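Local coordinates for protein aldehyde dehydrogenase (Staphylococcus aureus, PDB 6K10) that oxidises 4,4'-diaponeurosporen-4-al to 4,4'-diaponeurosporenoic acid, an NAD-dependent step in the synthesis of the protective carotenoid staphyloxanthin, at residues Y99-P102 against T103-Y106; F244-A247 against G248-V252. The protein carries 1 engineered substitution. One frame throughout, in Å; residues are numbered along the deposited sequence. Where two conformers were deposited one is given.

Interaction 1: residues Y99-P102 against T103-Y106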
loop_
_atom_site.group_PDB
_atom_site.type_symbol
_atom_site.label_atom_id
_atom_site.label_comp_id
_atom_site.label_asym_id
_atom_site.label_seq_id
_atom_site.Cartn_x
_atom_site.Cartn_y
_atom_site.Cartn_z
ATOM N N TYR A 99 20.193 -3.632 21.770
ATOM C CA TYR A 99 19.520 -4.554 22.678
ATOM C C TYR A 99 19.112 -5.854 21.996
ATOM O O TYR A 99 18.841 -6.841 22.688
ATOM C CB TYR A 99 18.304 -3.880 23.320
ATOM C CG TYR A 99 17.213 -3.445 22.365
ATOM C CD1 TYR A 99 16.171 -4.301 22.033
ATOM C CD2 TYR A 99 17.202 -2.163 21.827
ATOM C CE1 TYR A 99 15.162 -3.903 21.174
ATOM C CE2 TYR A 99 16.193 -1.754 20.972
ATOM C CZ TYR A 99 15.179 -2.631 20.644
ATOM O OH TYR A 99 14.176 -2.234 19.789
ATOM N N LEU A 100 19.073 -5.888 20.664
ATOM C CA LEU A 100 18.778 -7.120 19.945
ATOM C C LEU A 100 20.025 -7.873 19.499
ATOM O O LEU A 100 19.903 -9.011 19.035
ATOM C CB LEU A 100 17.898 -6.831 18.724
ATOM C CG LEU A 100 16.463 -6.394 19.012
ATOM C CD1 LEU A 100 15.641 -6.389 17.735
ATOM C CD2 LEU A 100 15.829 -7.299 20.060
ATOM N N PHE A 101 21.207 -7.274 19.620
ATOM C CA PHE A 101 22.463 -7.950 19.299
ATOM C C PHE A 101 22.519 -9.278 20.056
ATOM O O PHE A 101 22.146 -9.332 21.229
ATOM C CB PHE A 101 23.657 -7.053 19.657
ATOM C CG PHE A 101 24.990 -7.615 19.256
ATOM C CD1 PHE A 101 25.664 -8.504 20.077
ATOM C CD2 PHE A 101 25.571 -7.252 18.052
ATOM C CE1 PHE A 101 26.888 -9.025 19.700
ATOM C CE2 PHE A 101 26.795 -7.767 17.673
ATOM C CZ PHE A 101 27.454 -8.654 18.498
ATOM N N PRO A 102 22.994 -10.357 19.406
ATOM C CA PRO A 102 23.652 -10.508 18.101
ATOM C C PRO A 102 22.743 -10.704 16.885
ATOM O O PRO A 102 23.204 -11.249 15.881
ATOM C CB PRO A 102 24.491 -11.769 18.306
ATOM C CG PRO A 102 23.640 -12.602 19.206
ATOM C CD PRO A 102 22.944 -11.638 20.134
ATOM N N THR A 103 21.487 -10.273 16.960
ATOM C CA THR A 103 20.582 -10.451 15.832
ATOM C C THR A 103 21.037 -9.623 14.632
ATOM O O THR A 103 21.491 -8.486 14.776
ATOM C CB THR A 103 19.159 -10.059 16.233
ATOM O OG1 THR A 103 18.783 -10.772 17.418
ATOM C CG2 THR A 103 18.176 -10.378 15.125
ATOM N N LYS A 104 20.930 -10.217 13.444
ATOM C CA LYS A 104 21.144 -9.531 12.177
ATOM C C LYS A 104 19.800 -9.393 11.476
ATOM O O LYS A 104 19.007 -10.336 11.458
ATOM C CB LYS A 104 22.117 -10.302 11.276
ATOM C CG LYS A 104 23.484 -10.582 11.883
ATOM C CD LYS A 104 24.044 -9.388 12.635
ATOM C CE LYS A 104 25.231 -9.801 13.491
ATOM N NZ LYS A 104 25.597 -8.750 14.480
ATOM N N SER A 105 19.541 -8.223 10.895
ATOM C CA SER A 105 18.238 -7.913 10.316
ATOM C C SER A 105 18.363 -7.673 8.818
ATOM O O SER A 105 19.322 -7.050 8.356
ATOM C CB SER A 105 17.609 -6.698 11.002
ATOM O OG SER A 105 17.498 -6.904 12.400
ATOM N N TYR A 106 17.371 -8.157 8.068
ATOM C CA TYR A 106 17.366 -8.092 6.612
ATOM C C TYR A 106 15.959 -7.852 6.097
ATOM O O TYR A 106 14.970 -8.105 6.786
ATOM C CB TYR A 106 17.907 -9.382 5.974
ATOM C CG TYR A 106 19.214 -9.864 6.541
ATOM C CD1 TYR A 106 20.420 -9.414 6.025
ATOM C CD2 TYR A 106 19.245 -10.767 7.596
ATOM C CE1 TYR A 106 21.622 -9.850 6.540
ATOM C CE2 TYR A 106 20.442 -11.208 8.118
ATOM C CZ TYR A 106 21.625 -10.748 7.590
ATOM O OH TYR A 106 22.817 -11.188 8.113
#

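Interaction 2: residues F244-A247 against G248-V252. Engineered in segment 248-252: S251 (natural residue Cys).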
loop_
_atom_site.group_PDB
_atom_site.type_symbol
_atom_site.label_atom_id
_atom_site.label_comp_id
_atom_site.label_asym_id
_atom_site.label_seq_id
_atom_site.Cartn_x
_atom_site.Cartn_y
_atom_site.Cartn_z
ATOM N N PHE A 244 -4.310 20.511 -23.291
ATOM C CA PHE A 244 -4.673 20.152 -24.655
ATOM C C PHE A 244 -3.732 19.135 -25.286
ATOM O O PHE A 244 -3.952 18.735 -26.434
ATOM C CB PHE A 244 -4.776 21.425 -25.495
ATOM C CG PHE A 244 -5.873 22.331 -25.027
ATOM C CD1 PHE A 244 -7.198 21.977 -25.222
ATOM C CD2 PHE A 244 -5.590 23.492 -24.330
ATOM C CE1 PHE A 244 -8.222 22.784 -24.763
ATOM C CE2 PHE A 244 -6.610 24.307 -23.871
ATOM C CZ PHE A 244 -7.927 23.951 -24.090
ATOM N N THR A 245 -2.703 18.703 -24.564
ATOM C CA THR A 245 -2.052 17.441 -24.881
ATOM C C THR A 245 -3.080 16.316 -24.836
ATOM O O THR A 245 -3.908 16.251 -23.922
ATOM C CB THR A 245 -0.919 17.168 -23.885
ATOM O OG1 THR A 245 0.156 18.088 -24.113
ATOM C CG2 THR A 245 -0.402 15.739 -24.018
ATOM N N ASN A 246 -3.039 15.442 -25.844
ATOM C CA ASN A 246 -3.960 14.306 -25.965
ATOM C C ASN A 246 -5.418 14.757 -26.007
ATOM O O ASN A 246 -6.319 14.010 -25.614
ATOM C CB ASN A 246 -3.748 13.289 -24.838
ATOM C CG ASN A 246 -4.206 11.891 -25.220
ATOM O OD1 ASN A 246 -4.219 11.527 -26.396
ATOM N ND2 ASN A 246 -4.587 11.102 -24.221
ATOM N N ALA A 247 -5.655 15.981 -26.483
ATOM C CA ALA A 247 -6.998 16.554 -26.586
ATOM C C ALA A 247 -7.728 16.519 -25.245
ATOM O O ALA A 247 -8.940 16.314 -25.178
ATOM C CB ALA A 247 -7.818 15.850 -27.671
ATOM N N GLY A 248 -6.980 16.713 -24.161
ATOM C CA GLY A 248 -7.569 16.761 -22.838
ATOM C C GLY A 248 -7.859 15.422 -22.200
ATOM O O GLY A 248 -8.378 15.392 -21.077
ATOM N N GLN A 249 -7.533 14.317 -22.864
ATOM C CA GLN A 249 -7.857 12.984 -22.358
ATOM C C GLN A 249 -6.727 12.496 -21.446
ATOM O O GLN A 249 -5.984 11.562 -21.748
ATOM C CB GLN A 249 -8.121 12.039 -23.523
ATOM C CG GLN A 249 -9.224 12.566 -24.440
ATOM C CD GLN A 249 -9.341 11.809 -25.747
ATOM O OE1 GLN A 249 -10.311 11.084 -25.971
ATOM N NE2 GLN A 249 -8.361 11.987 -26.625
ATOM N N THR A 250 -6.619 13.164 -20.299
ATOM C CA THR A 250 -5.561 12.909 -19.332
ATOM C C THR A 250 -6.131 13.039 -17.928
ATOM O O THR A 250 -6.877 13.978 -17.638
ATOM C CB THR A 250 -4.391 13.886 -19.517
ATOM O OG1 THR A 250 -3.989 13.895 -20.892
ATOM C CG2 THR A 250 -3.207 13.480 -18.653
ATOM N N SER A 251 -5.772 12.092 -17.059
ATOM C CA SER A 251 -6.299 12.114 -15.701
ATOM C C SER A 251 -5.737 13.267 -14.881
ATOM O O SER A 251 -6.375 13.695 -13.912
ATOM C CB SER A 251 -6.020 10.778 -15.011
ATOM O OG SER A 251 -4.627 10.546 -14.893
ATOM N N VAL A 252 -4.571 13.788 -15.248
ATOM C CA VAL A 252 -3.979 14.925 -14.554
ATOM C C VAL A 252 -4.054 16.191 -15.408
ATOM O O VAL A 252 -3.376 17.175 -15.120
ATOM C CB VAL A 252 -2.537 14.623 -14.116
ATOM C CG1 VAL A 252 -2.504 13.397 -13.208
ATOM C CG2 VAL A 252 -1.651 14.410 -15.321
HETATM O O HOH W 1 -4.152 16.470 -21.490
#

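Interaction 1: residues Y99-P102 against T103-Y106
L100 and T103 close a type VIa beta turn, built round a cis peptide bond between F101 and P102, that leads into strand 104-118. T103 grips the L100 carbonyl with two donors. Its backbone N lies 2.9 Å from L100 O with a fairly straight N-H...O angle of 158°, the bond from the fourth residue of the turn to its first. Its hydroxyl adds a second bond, OG1 to L100 O at 2.6 Å, and comes to the oxygen from nearer the line of the C=O bond than the amide does. Threonine suits this place because, with chi1 at -53°, OG1 sits beside its own backbone N and both donors converge on one acceptor. P102 suits the corner, since proline accepts a cis peptide more readily than other residues, and its CB rests over one face of the F101 ring, near the rim. On the outside of the turn F101 and K104 run side by side, pointing the same way. The lysine chain bends at chi2 (-42°), which brings its outer half back over the turn: CE comes to 3.5 Å from P102 O. Beyond the turn, K104 and Y106 pair through their backbones with strand 432-439. L100 packs on N406 of the second subunit, whose ND2 also donates to S105 OG, so the turn lies in a projecting region that touches the second subunit. The lysine ammonium ends beside the phenylalanine ring, at an oblique approach, with NZ 3.5 Å from F101 CE2.

Interaction 2: residues F244-A247 against G248-V252
The loop that carries the predicted nucleophile position of this aldehyde dehydrogenase, between helix 232-244 and strand 256-260, is folded on itself by N246 and Q249 in a left-handed turn. Position 251 is an engineered serine where the natural enzyme has cysteine. Two successive turn bonds, G248 N to T245 O (3.1 Å) and Q249 N to N246 O (3.0 Å), wind the chain through residues with positive phi. Glycine fits position 248, since it has no CB to collide with A247 O. The Q249 side chain leaves with CG beside its own backbone N and then runs extended, which carries NE2 to 3.0 Å from N246 O, with an almost straight N-H...O angle of 166°. The two donors of Q249 reach that oxygen from opposite faces of the carbonyl plane. In return N246 ND2 donates to Q249 O at 2.9 Å, by a more bent bond. The asparagine amide reaches there because its CG stands anti to the backbone N (chi1 -155°). The two side chains cross at about a right angle, their amide planes turned 41° apart. N122 joins the same network, taking a bond from N246 ND2 at its O and giving one from its ND2 to Q249 O, while Q249 NE2 also donates to R291 O and its OE1 accepts from V293 N. A water lies between T245 O and T250 OG1, a hydroxyl that also bonds to Y123 OH. The two carboxamide NH2 groups thus satisfy backbone carbonyls in a buried loop and probably help set the course of the chain that leads, through T250, to position 251.

Interaction 1 and interaction 2 sit on opposite sides of the chain's centre, with their own centres about 51 Å apart and their nearest atoms about 34 Å apart. The first lies far out, about 39 Å from the chain centre, at the meeting with the second subunit; the second is buried about 13 Å from it, touched by no other protein chain of the assembly, and its T250 side chain is about 11 Å from that of E217, a predicted active-site residue. The chain connects them: strand 104-118, which follows the turn of interaction 1, runs on to the loop whose N122 and Y123 bond to residues of interaction 2.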